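Local coordinates for aromatic amino acid aminotransferase I (Candida albicans WO-1, PDB 6HNU), which probably catalyses the pyridoxal-phosphate-dependent transfer of amino groups from aromatic L-amino acids to 2-oxoglutarate, giving aromatic oxo-acids and L-glutamate, at residues S147-F152 with P207-T212; T13-N18 with D240-E245; D375-K380 with G477-G482; A418-Q423 with K483-E488. All blocks are in the same frame, centred on the assembly; numbering follows the deposited sequence.

In the fold
The four contacts form two pairs at separate places in the fold. Interactions 1 and 2 have centres about 7 Å apart and share the mixed sheet of the large cofactor-binding domain, through neighbouring parallel strands 209-212 and 242-246; along the chain, interaction 1 is nested inside the loop that interaction 2 closes. Interactions 3 and 4 follow, centres about 11 Å apart, in the C-terminal small domain, their segments alternating in sequence. Centres of contacts from different pairs lie about 39 to 44 Å apart. One pair joins helix and N-terminal arm to the sheet whose strand 209-212 carries Tyr211 of the cofactor pocket; the other joins helix 471-489 to the end of helix 334-377 and to helix 413-426.

Interaction 1: S147-F152 with P207-T212; sequences STLRTF and PKFLYT
Thr148 and Phe152, at the C-terminal end of helix 141-152, face Phe209 across nearly antiparallel elements: the axes of helix segment 147-152 and strand 209-212 make 174° and approach to 11.6 Å. Phe209 fills much of that gap. Its CG takes the crowded position between the backbone N and the carbonyl carbon (chi1 62°), and the ring extends toward the helix. CB of Phe152 lies in the plane of this ring at its edge, 3.9 Å from Phe209 CE2. Thr148 CG2 comes to 4.0 Å from Phe209 CE2, and Leu149 CD2 reaches Phe209 CZ at 4.2 Å from a side chain set at about a right angle. The branched Thr148 and Leu149 thus offer methyl groups, and Phe152 its CB, to the buried ring. The Phe152 ring turns away from the strand, with Thr151 CG2 over the centre of one face. One polar link closes the contact: Lys208 folds at chi2, chi3 and chi4 and curls its aliphatic chain round Phe152 O, and NZ donates to this oxygen at 2.7 Å, near the helix end. NZ also meets Leu15 O, so two carbonyls share the ammonium group. Thr148 OG1 is occupied by Ala144 O and Tyr321 OH. Two residues on from Phe209, Tyr211 touches pyridoxal phosphate and hydrogen-bonds Asp246. This is helix-on-sheet packing in the fold type I large domain. Strands 158-162 and 242-246 flank strand 209-212, Ile159 and Ile244 also touch Phe209, and helix 315-327 packs against Phe152 through Tyr321.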
# COMPACT_ATOMS: atom_id res chain seq x y z
N SER B 147 7.70 2.26 5.76
CA SER B 147 7.25 1.71 7.08
C SER B 147 8.42 1.54 8.04
O SER B 147 8.20 1.80 9.25
CB SER B 147 6.48 0.42 6.94
OG SER B 147 5.33 0.65 6.14
N THR B 148 9.62 1.16 7.55
CA THR B 148 10.85 1.05 8.37
C THR B 148 11.17 2.43 8.98
O THR B 148 11.44 2.50 10.19
CB THR B 148 12.02 0.50 7.55
OG1 THR B 148 11.61 -0.79 7.06
CG2 THR B 148 13.31 0.46 8.33
N LEU B 149 11.21 3.46 8.16
CA LEU B 149 11.51 4.83 8.64
C LEU B 149 10.45 5.22 9.66
O LEU B 149 10.80 5.79 10.71
CB LEU B 149 11.50 5.77 7.44
CG LEU B 149 12.72 5.71 6.52
CD1 LEU B 149 12.38 6.34 5.19
CD2 LEU B 149 13.89 6.42 7.16
N ARG B 150 9.19 4.82 9.47
CA ARG B 150 8.13 5.25 10.43
C ARG B 150 8.21 4.49 11.76
O ARG B 150 7.65 5.02 12.74
CB ARG B 150 6.73 5.15 9.81
CG ARG B 150 6.56 6.05 8.61
CD ARG B 150 5.30 5.75 7.80
NE ARG B 150 4.16 6.39 8.42
CZ ARG B 150 2.91 6.35 7.97
NH1 ARG B 150 1.98 7.02 8.60
NH2 ARG B 150 2.59 5.65 6.89
N THR B 151 8.80 3.29 11.77
CA THR B 151 8.91 2.39 12.94
C THR B 151 10.14 2.78 13.78
O THR B 151 10.01 2.77 15.00
CB THR B 151 8.96 0.94 12.45
OG1 THR B 151 7.74 0.74 11.74
CG2 THR B 151 9.18 -0.06 13.56
N PHE B 152 11.27 3.15 13.15
CA PHE B 152 12.56 3.32 13.89
C PHE B 152 13.03 4.78 13.95
O PHE B 152 14.00 5.01 14.65
CB PHE B 152 13.63 2.44 13.27
CG PHE B 152 13.31 0.97 13.37
CD1 PHE B 152 13.22 0.35 14.60
CD2 PHE B 152 13.05 0.23 12.24
CE1 PHE B 152 12.95 -1.01 14.70
CE2 PHE B 152 12.74 -1.12 12.34
CZ PHE B 152 12.68 -1.73 13.57
N PRO B 207 23.05 6.89 15.24
CA PRO B 207 22.14 6.62 14.15
C PRO B 207 21.26 5.43 14.55
O PRO B 207 21.74 4.56 15.21
CB PRO B 207 23.01 6.26 12.94
CG PRO B 207 24.43 6.47 13.39
CD PRO B 207 24.43 6.53 14.90
N LYS B 208 20.00 5.42 14.10
CA LYS B 208 19.05 4.31 14.41
C LYS B 208 19.44 3.05 13.66
O LYS B 208 19.28 1.96 14.21
CB LYS B 208 17.63 4.74 14.08
CG LYS B 208 17.23 6.05 14.74
CD LYS B 208 17.40 6.09 16.26
CE LYS B 208 16.66 5.00 17.00
NZ LYS B 208 15.20 5.25 17.01
N PHE B 209 19.93 3.19 12.44
CA PHE B 209 20.29 2.01 11.63
C PHE B 209 21.15 2.41 10.43
O PHE B 209 21.29 3.61 10.06
CB PHE B 209 19.01 1.28 11.23
CG PHE B 209 18.02 2.03 10.37
CD1 PHE B 209 18.28 2.30 9.02
CD2 PHE B 209 16.78 2.36 10.86
CE1 PHE B 209 17.36 2.97 8.24
CE2 PHE B 209 15.84 2.99 10.06
CZ PHE B 209 16.13 3.29 8.75
N LEU B 210 21.63 1.36 9.78
CA LEU B 210 22.29 1.42 8.46
C LEU B 210 21.36 0.80 7.43
O LEU B 210 20.83 -0.28 7.69
CB LEU B 210 23.64 0.69 8.51
CG LEU B 210 24.23 0.35 7.14
CD1 LEU B 210 24.72 1.59 6.42
CD2 LEU B 210 25.37 -0.65 7.27
N TYR B 211 21.14 1.54 6.35
CA TYR B 211 20.32 1.12 5.18
C TYR B 211 21.31 0.67 4.12
O TYR B 211 22.09 1.49 3.68
CB TYR B 211 19.42 2.29 4.71
CG TYR B 211 18.74 2.07 3.38
CD1 TYR B 211 17.73 1.14 3.24
CD2 TYR B 211 19.12 2.78 2.26
CE1 TYR B 211 17.12 0.89 2.03
CE2 TYR B 211 18.53 2.56 1.02
CZ TYR B 211 17.53 1.60 0.91
OH TYR B 211 16.96 1.38 -0.30
N THR B 212 21.24 -0.60 3.71
CA THR B 212 22.17 -1.20 2.74
C THR B 212 21.40 -1.98 1.69
O THR B 212 20.59 -2.86 2.02
CB THR B 212 23.27 -2.00 3.45
OG1 THR B 212 24.12 -2.55 2.45
CG2 THR B 212 22.78 -3.14 4.32

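Interaction 2: T13-N18 with D240-E245; sequences THLLSN and DFLIIE
His14 and Asp240 meet tip to tip, an imidazole from the N-terminal arm bonded to a carboxylate on a residue with positive phi just past a helix. His14 NE2 donates to Asp240 OD2 at 2.9 Å with an N-H...O angle of 166°. The acceptor lies practically in the ring plane and offers its syn lone pair, although ring and carboxylate planes are turned 46° apart. Asp240 OD1 forms a salt bridge with Arg291, so the carboxylate has a separate basic partner for each oxygen; this probably keeps it ionised. Asp240 belongs to the turn between helix 226-239 and strand 242-246, the closing part of a beta-alpha-beta crossover that begins at strand 209-212. Across this turn the 3-10 segment 13-15 lays Leu15, its CB directed toward the strand segment. Its CD1 methyl touches Leu242 CD2 at 3.7 Å as the two side chains slide past each other in opposite directions. The same methyl lies 3.9 Å from Asp240 OD1. Leucines suit this buried layer, whereas the polar pair sits nearer the surface. Beyond Leu15 the arm enters helix 18-22, with Ser17 as its N-cap and Ser17 OG bonded to Ser20 N.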
# COMPACT_ATOMS: atom_id res chain seq x y z
N THR B 13 13.65 -2.96 21.75
CA THR B 13 12.45 -2.09 21.70
C THR B 13 12.90 -0.65 21.99
O THR B 13 12.28 0.26 21.46
CB THR B 13 11.28 -2.65 22.53
OG1 THR B 13 11.76 -2.79 23.85
CG2 THR B 13 10.73 -3.96 22.01
N HIS B 14 14.06 -0.43 22.61
CA HIS B 14 14.62 0.93 22.81
C HIS B 14 15.01 1.58 21.46
O HIS B 14 15.23 2.81 21.41
CB HIS B 14 15.80 0.89 23.81
CG HIS B 14 16.97 0.08 23.33
ND1 HIS B 14 16.99 -1.29 23.40
CD2 HIS B 14 18.13 0.45 22.76
CE1 HIS B 14 18.14 -1.74 22.93
NE2 HIS B 14 18.84 -0.69 22.50
N LEU B 15 15.06 0.85 20.35
CA LEU B 15 15.44 1.47 19.05
C LEU B 15 14.18 1.89 18.28
O LEU B 15 14.31 2.62 17.26
CB LEU B 15 16.31 0.49 18.27
CG LEU B 15 17.66 0.22 18.93
CD1 LEU B 15 18.50 -0.70 18.05
CD2 LEU B 15 18.39 1.53 19.23
N LEU B 16 12.99 1.48 18.73
CA LEU B 16 11.72 1.99 18.15
C LEU B 16 11.63 3.50 18.40
O LEU B 16 12.07 3.96 19.47
CB LEU B 16 10.52 1.29 18.79
CG LEU B 16 10.39 -0.20 18.51
CD1 LEU B 16 9.40 -0.82 19.47
CD2 LEU B 16 9.98 -0.49 17.05
N SER B 17 11.07 4.23 17.45
CA SER B 17 10.63 5.63 17.62
C SER B 17 9.56 5.67 18.73
O SER B 17 8.79 4.67 18.89
CB SER B 17 10.12 6.19 16.32
OG SER B 17 8.78 5.80 16.10
N ASN B 18 9.52 6.77 19.48
CA ASN B 18 8.45 7.08 20.47
C ASN B 18 7.08 6.87 19.80
O ASN B 18 6.22 6.20 20.42
CB ASN B 18 8.65 8.48 21.05
CG ASN B 18 9.83 8.55 21.99
OD1 ASN B 18 10.42 7.52 22.34
ND2 ASN B 18 10.20 9.75 22.41
N ASP B 240 25.34 -0.72 18.62
CA ASP B 240 23.88 -0.94 18.86
C ASP B 240 23.01 -0.10 17.92
O ASP B 240 22.19 0.68 18.39
CB ASP B 240 23.54 -0.69 20.33
CG ASP B 240 22.13 -1.13 20.67
OD1 ASP B 240 21.61 -2.03 19.99
OD2 ASP B 240 21.55 -0.51 21.60
N PHE B 241 23.08 -0.36 16.62
CA PHE B 241 22.12 0.17 15.62
C PHE B 241 21.64 -1.05 14.81
O PHE B 241 22.32 -2.10 14.84
CB PHE B 241 22.70 1.33 14.80
CG PHE B 241 23.96 1.04 14.01
CD1 PHE B 241 23.91 0.35 12.80
CD2 PHE B 241 25.19 1.48 14.46
CE1 PHE B 241 25.08 0.05 12.13
CE2 PHE B 241 26.35 1.22 13.76
CZ PHE B 241 26.29 0.52 12.58
N LEU B 242 20.49 -0.92 14.16
CA LEU B 242 19.95 -2.00 13.30
C LEU B 242 20.59 -1.98 11.92
O LEU B 242 21.16 -0.97 11.49
CB LEU B 242 18.43 -1.86 13.16
CG LEU B 242 17.65 -1.70 14.45
CD1 LEU B 242 16.25 -1.22 14.18
CD2 LEU B 242 17.63 -2.98 15.23
N ILE B 243 20.44 -3.07 11.19
CA ILE B 243 20.81 -3.08 9.76
C ILE B 243 19.53 -3.36 8.99
O ILE B 243 18.87 -4.38 9.30
CB ILE B 243 21.92 -4.09 9.44
CG1 ILE B 243 23.26 -3.71 10.07
CG2 ILE B 243 22.05 -4.30 7.93
CD1 ILE B 243 24.28 -4.83 10.04
N ILE B 244 19.22 -2.49 8.04
CA ILE B 244 18.06 -2.69 7.17
C ILE B 244 18.65 -3.08 5.83
O ILE B 244 19.28 -2.22 5.19
CB ILE B 244 17.18 -1.41 7.08
CG1 ILE B 244 16.85 -0.79 8.44
CG2 ILE B 244 15.96 -1.68 6.23
CD1 ILE B 244 16.13 -1.68 9.46
N GLU B 245 18.42 -4.32 5.43
CA GLU B 245 18.97 -4.89 4.19
C GLU B 245 17.78 -4.91 3.23
O GLU B 245 16.85 -5.73 3.35
CB GLU B 245 19.78 -6.19 4.36
CG GLU B 245 19.03 -7.45 4.79
CD GLU B 245 19.86 -8.73 4.85
OE1 GLU B 245 20.99 -8.75 4.28
OE2 GLU B 245 19.31 -9.79 5.35

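Interaction 3: D375-K380 with G477-G482; sequences DQFVPK and GLEKFG
Phe377 lies flat against Glu479 where helix 334-377 ends on helix 471-489, a helix-end junction in the C-terminal small domain of this fold type I aminotransferase. CG of Phe377 is anti to the carbonyl carbon (chi1 -74°), which directs it toward helix 471-489, and Glu479 covers one face of the ring. Glu479 CB stands over the ring centre in a CH-pi contact, 3.7 Å from the centroid. Glu479 CG is anti to the backbone N (chi1 170°), and the chain continues extended across the ring until OE2 comes 3.2 Å from Phe377 CE1, its carboxylate plane 43° from the ring. On the opposite face lies Gln376 CD, offset toward the rim, sandwiching the phenyl group between the aliphatic CB of Glu479 and the amide of Gln376, polar residues suited to a partly exposed site. Gly482 has no side chain, so the chain leaving helix 334-377 comes near: Gly482 CA makes a CA-H...O contact of 3.3 Å with Phe377 O. Val378 CG2 meets the edge of the Phe481 ring near its plane, and Pro379 CD rests 3.7 Å from Gly482 O. Beyond Pro379 the backbone turns back, and the Lys380 chain, extended until a bend at its last torsion, brings NZ to Asp375 O and, in a salt bridge, to Asp375 OD1 at 2.6 Å. A water donates to Glu479 O at 2.9 Å and reaches Phe377 O weakly.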
# COMPACT_ATOMS: atom_id res chain seq x y z
N ASP B 375 34.85 -4.13 -21.82
CA ASP B 375 36.30 -4.46 -21.95
C ASP B 375 36.78 -4.08 -23.36
O ASP B 375 37.90 -3.53 -23.50
CB ASP B 375 36.52 -5.94 -21.66
CG ASP B 375 37.97 -6.36 -21.75
OD1 ASP B 375 38.83 -5.67 -21.17
OD2 ASP B 375 38.20 -7.40 -22.40
N GLN B 376 35.94 -4.35 -24.34
CA GLN B 376 36.25 -4.21 -25.77
C GLN B 376 36.23 -2.73 -26.17
O GLN B 376 37.13 -2.33 -26.93
CB GLN B 376 35.19 -4.99 -26.54
CG GLN B 376 35.44 -5.14 -28.03
CD GLN B 376 34.27 -5.86 -28.65
OE1 GLN B 376 33.81 -5.50 -29.73
NE2 GLN B 376 33.76 -6.87 -27.96
N PHE B 377 35.22 -1.98 -25.73
CA PHE B 377 34.81 -0.72 -26.40
C PHE B 377 35.23 0.52 -25.61
O PHE B 377 35.36 1.58 -26.24
CB PHE B 377 33.30 -0.72 -26.64
CG PHE B 377 32.87 -1.63 -27.76
CD1 PHE B 377 33.38 -1.46 -29.04
CD2 PHE B 377 31.94 -2.63 -27.54
CE1 PHE B 377 32.97 -2.29 -30.08
CE2 PHE B 377 31.55 -3.46 -28.57
CZ PHE B 377 32.05 -3.28 -29.84
N VAL B 378 35.47 0.40 -24.31
CA VAL B 378 35.71 1.59 -23.46
C VAL B 378 37.20 1.78 -23.30
O VAL B 378 37.89 0.90 -22.81
CB VAL B 378 35.00 1.52 -22.10
CG1 VAL B 378 35.26 2.79 -21.32
CG2 VAL B 378 33.51 1.29 -22.24
N PRO B 379 37.74 2.96 -23.70
CA PRO B 379 39.16 3.23 -23.55
C PRO B 379 39.69 3.14 -22.12
O PRO B 379 39.24 3.85 -21.25
CB PRO B 379 39.37 4.66 -24.08
CG PRO B 379 37.99 5.21 -24.34
CD PRO B 379 37.02 4.04 -24.38
N LYS B 380 40.74 2.33 -21.94
CA LYS B 380 41.26 1.91 -20.62
C LYS B 380 42.15 2.97 -19.99
O LYS B 380 42.27 2.93 -18.73
CB LYS B 380 41.96 0.57 -20.79
CG LYS B 380 41.08 -0.52 -21.37
CD LYS B 380 41.80 -1.85 -21.52
CE LYS B 380 40.90 -2.92 -22.10
NZ LYS B 380 39.85 -3.29 -21.13
N GLY B 477 24.78 -0.19 -27.78
CA GLY B 477 24.77 0.93 -26.82
C GLY B 477 26.16 1.21 -26.31
O GLY B 477 26.58 2.38 -26.36
N LEU B 478 26.86 0.17 -25.89
CA LEU B 478 28.13 0.29 -25.16
C LEU B 478 29.27 0.62 -26.13
O LEU B 478 30.26 1.23 -25.70
CB LEU B 478 28.35 -1.01 -24.41
CG LEU B 478 27.45 -1.15 -23.18
CD1 LEU B 478 27.86 -2.37 -22.41
CD2 LEU B 478 27.57 0.09 -22.31
N GLU B 479 29.11 0.25 -27.40
CA GLU B 479 30.05 0.69 -28.47
C GLU B 479 29.88 2.21 -28.61
O GLU B 479 30.89 2.90 -28.57
CB GLU B 479 29.81 -0.06 -29.78
CG GLU B 479 30.59 0.54 -30.94
CD GLU B 479 30.82 -0.39 -32.12
OE1 GLU B 479 29.83 -0.98 -32.60
OE2 GLU B 479 31.99 -0.51 -32.56
N LYS B 480 28.65 2.68 -28.70
CA LYS B 480 28.35 4.14 -28.79
C LYS B 480 28.90 4.85 -27.55
O LYS B 480 29.39 5.98 -27.71
CB LYS B 480 26.87 4.37 -29.10
CG LYS B 480 26.45 3.94 -30.49
CD LYS B 480 24.97 4.05 -30.78
CE LYS B 480 24.66 3.73 -32.23
NZ LYS B 480 23.22 3.49 -32.47
N PHE B 481 28.91 4.20 -26.37
CA PHE B 481 29.38 4.83 -25.11
C PHE B 481 30.90 4.93 -25.15
O PHE B 481 31.47 5.96 -24.75
CB PHE B 481 28.93 4.06 -23.87
CG PHE B 481 29.25 4.77 -22.59
CD1 PHE B 481 28.53 5.89 -22.20
CD2 PHE B 481 30.31 4.38 -21.80
CE1 PHE B 481 28.83 6.56 -21.02
CE2 PHE B 481 30.63 5.06 -20.64
CZ PHE B 481 29.89 6.15 -20.25
N GLY B 482 31.56 3.87 -25.61
CA GLY B 482 33.01 3.87 -25.84
C GLY B 482 33.42 5.03 -26.75
O GLY B 482 34.38 5.73 -26.39
O HOH W 1 33.68 2.53 -29.07

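Interaction 4: A418-Q423 with K483-E488; sequences AAVHEQ and KAVRAE
A crossed helix pair in the small domain brings Gln423 of helix 413-426 against Ala484, Ala487 and Glu488 of helix 471-489. The axes of segments 418-423 and 483-488 cross at 129° and approach to 8.9 Å. Alanine at 484 suits such closeness: its CB meets Gln423 CG at 3.6 Å, and Ala487 CB lies 3.9 Å from Gln423 CD. Gln423 starts with CG anti to the backbone N (chi1 -177°) and then bends at chi2, crossing Glu488 obliquely. Its NE2 donates to Glu488 OE2 at 2.8 Å with an N-H...O angle of 161°, the oxygen lying nearly in the amide plane and using its anti lone pair. A water that donates to Ala419 O also donates to Glu488 OE2 at 2.8 Å, so this oxygen is gripped by two donors. Glu488 is bent as well, and the two methylene stems pack together, Glu488 CG 3.7 Å from Gln423 CB. Glu488 OE1 sits 3.4 Å from Ala419 CB and is bonded to His403 NE2, while Gln423 OE1 bonds to Gln427 NE2. On the apolar side of the crossing, Val420 CG2 slides past Glu488 CB, and Val420 CG1 approaches Val485 CG2. These valines lead into the domain core: both touch Leu398 of strand 393-399, Val420 also meets Phe462 of strand 459-465, and Val485 packs on Pro379, just beyond helix 334-377.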
# COMPACT_ATOMS: atom_id res chain seq x y z
N ALA B 418 28.81 15.67 -16.98
CA ALA B 418 27.77 16.30 -17.85
C ALA B 418 28.20 16.22 -19.32
O ALA B 418 27.36 15.84 -20.15
CB ALA B 418 27.53 17.73 -17.42
N ALA B 419 29.47 16.51 -19.61
CA ALA B 419 30.03 16.46 -20.99
C ALA B 419 29.92 15.04 -21.53
O ALA B 419 29.49 14.85 -22.68
CB ALA B 419 31.46 16.94 -21.02
N VAL B 420 30.36 14.06 -20.75
CA VAL B 420 30.31 12.65 -21.22
C VAL B 420 28.85 12.23 -21.41
O VAL B 420 28.58 11.59 -22.42
CB VAL B 420 31.08 11.71 -20.28
CG1 VAL B 420 30.79 10.25 -20.59
CG2 VAL B 420 32.56 12.00 -20.35
N HIS B 421 27.95 12.59 -20.48
CA HIS B 421 26.49 12.30 -20.59
C HIS B 421 25.93 12.90 -21.88
O HIS B 421 25.29 12.16 -22.63
CB HIS B 421 25.73 12.83 -19.36
CG HIS B 421 24.28 12.46 -19.28
ND1 HIS B 421 23.86 11.15 -19.33
CD2 HIS B 421 23.19 13.22 -19.03
CE1 HIS B 421 22.54 11.14 -19.17
NE2 HIS B 421 22.12 12.38 -18.97
N GLU B 422 26.19 14.18 -22.14
CA GLU B 422 25.70 14.86 -23.38
C GLU B 422 26.26 14.15 -24.63
O GLU B 422 25.49 13.88 -25.58
CB GLU B 422 26.07 16.35 -23.34
CG GLU B 422 25.38 17.14 -22.23
CD GLU B 422 25.96 18.54 -22.00
OE1 GLU B 422 26.68 19.02 -22.92
OE2 GLU B 422 25.69 19.14 -20.91
N GLN B 423 27.55 13.82 -24.61
CA GLN B 423 28.24 13.16 -25.76
C GLN B 423 27.63 11.76 -26.00
O GLN B 423 27.30 11.46 -27.15
CB GLN B 423 29.75 13.10 -25.54
CG GLN B 423 30.50 12.50 -26.73
CD GLN B 423 30.59 13.43 -27.91
OE1 GLN B 423 30.30 13.06 -29.04
NE2 GLN B 423 31.02 14.67 -27.67
N LYS B 483 32.70 5.24 -27.85
CA LYS B 483 32.96 6.35 -28.82
C LYS B 483 32.86 7.70 -28.09
O LYS B 483 33.68 8.60 -28.35
CB LYS B 483 31.90 6.47 -29.90
CG LYS B 483 31.96 5.50 -31.07
CD LYS B 483 31.22 6.06 -32.28
CE LYS B 483 30.27 5.08 -32.92
NZ LYS B 483 30.98 4.04 -33.70
N ALA B 484 31.81 7.84 -27.27
CA ALA B 484 31.51 9.10 -26.56
C ALA B 484 32.66 9.39 -25.60
O ALA B 484 33.13 10.57 -25.56
CB ALA B 484 30.15 8.99 -25.88
N VAL B 485 33.19 8.37 -24.92
CA VAL B 485 34.33 8.55 -23.98
C VAL B 485 35.57 8.90 -24.81
O VAL B 485 36.31 9.81 -24.39
CB VAL B 485 34.57 7.35 -23.05
CG1 VAL B 485 35.82 7.52 -22.19
CG2 VAL B 485 33.37 7.11 -22.15
N ARG B 486 35.76 8.23 -25.95
CA ARG B 486 36.94 8.49 -26.85
C ARG B 486 36.86 9.94 -27.39
O ARG B 486 37.87 10.66 -27.28
CB ARG B 486 37.03 7.42 -27.95
CG ARG B 486 38.38 6.71 -28.02
CD ARG B 486 38.41 5.32 -28.65
NE ARG B 486 37.30 5.21 -29.58
CZ ARG B 486 36.34 4.28 -29.52
NH1 ARG B 486 36.38 3.31 -28.62
NH2 ARG B 486 35.36 4.32 -30.42
N ALA B 487 35.71 10.37 -27.91
CA ALA B 487 35.51 11.77 -28.34
C ALA B 487 35.80 12.74 -27.19
O ALA B 487 36.54 13.72 -27.43
CB ALA B 487 34.12 11.98 -28.88
N GLU B 488 35.27 12.56 -25.99
CA GLU B 488 35.41 13.59 -24.92
C GLU B 488 36.84 13.69 -24.42
O GLU B 488 37.26 14.82 -24.02
CB GLU B 488 34.43 13.34 -23.77
CG GLU B 488 33.04 13.82 -24.09
CD GLU B 488 32.92 15.31 -24.39
OE1 GLU B 488 33.51 16.11 -23.65
OE2 GLU B 488 32.17 15.65 -25.30
O HOH W 2 29.62 16.74 -24.76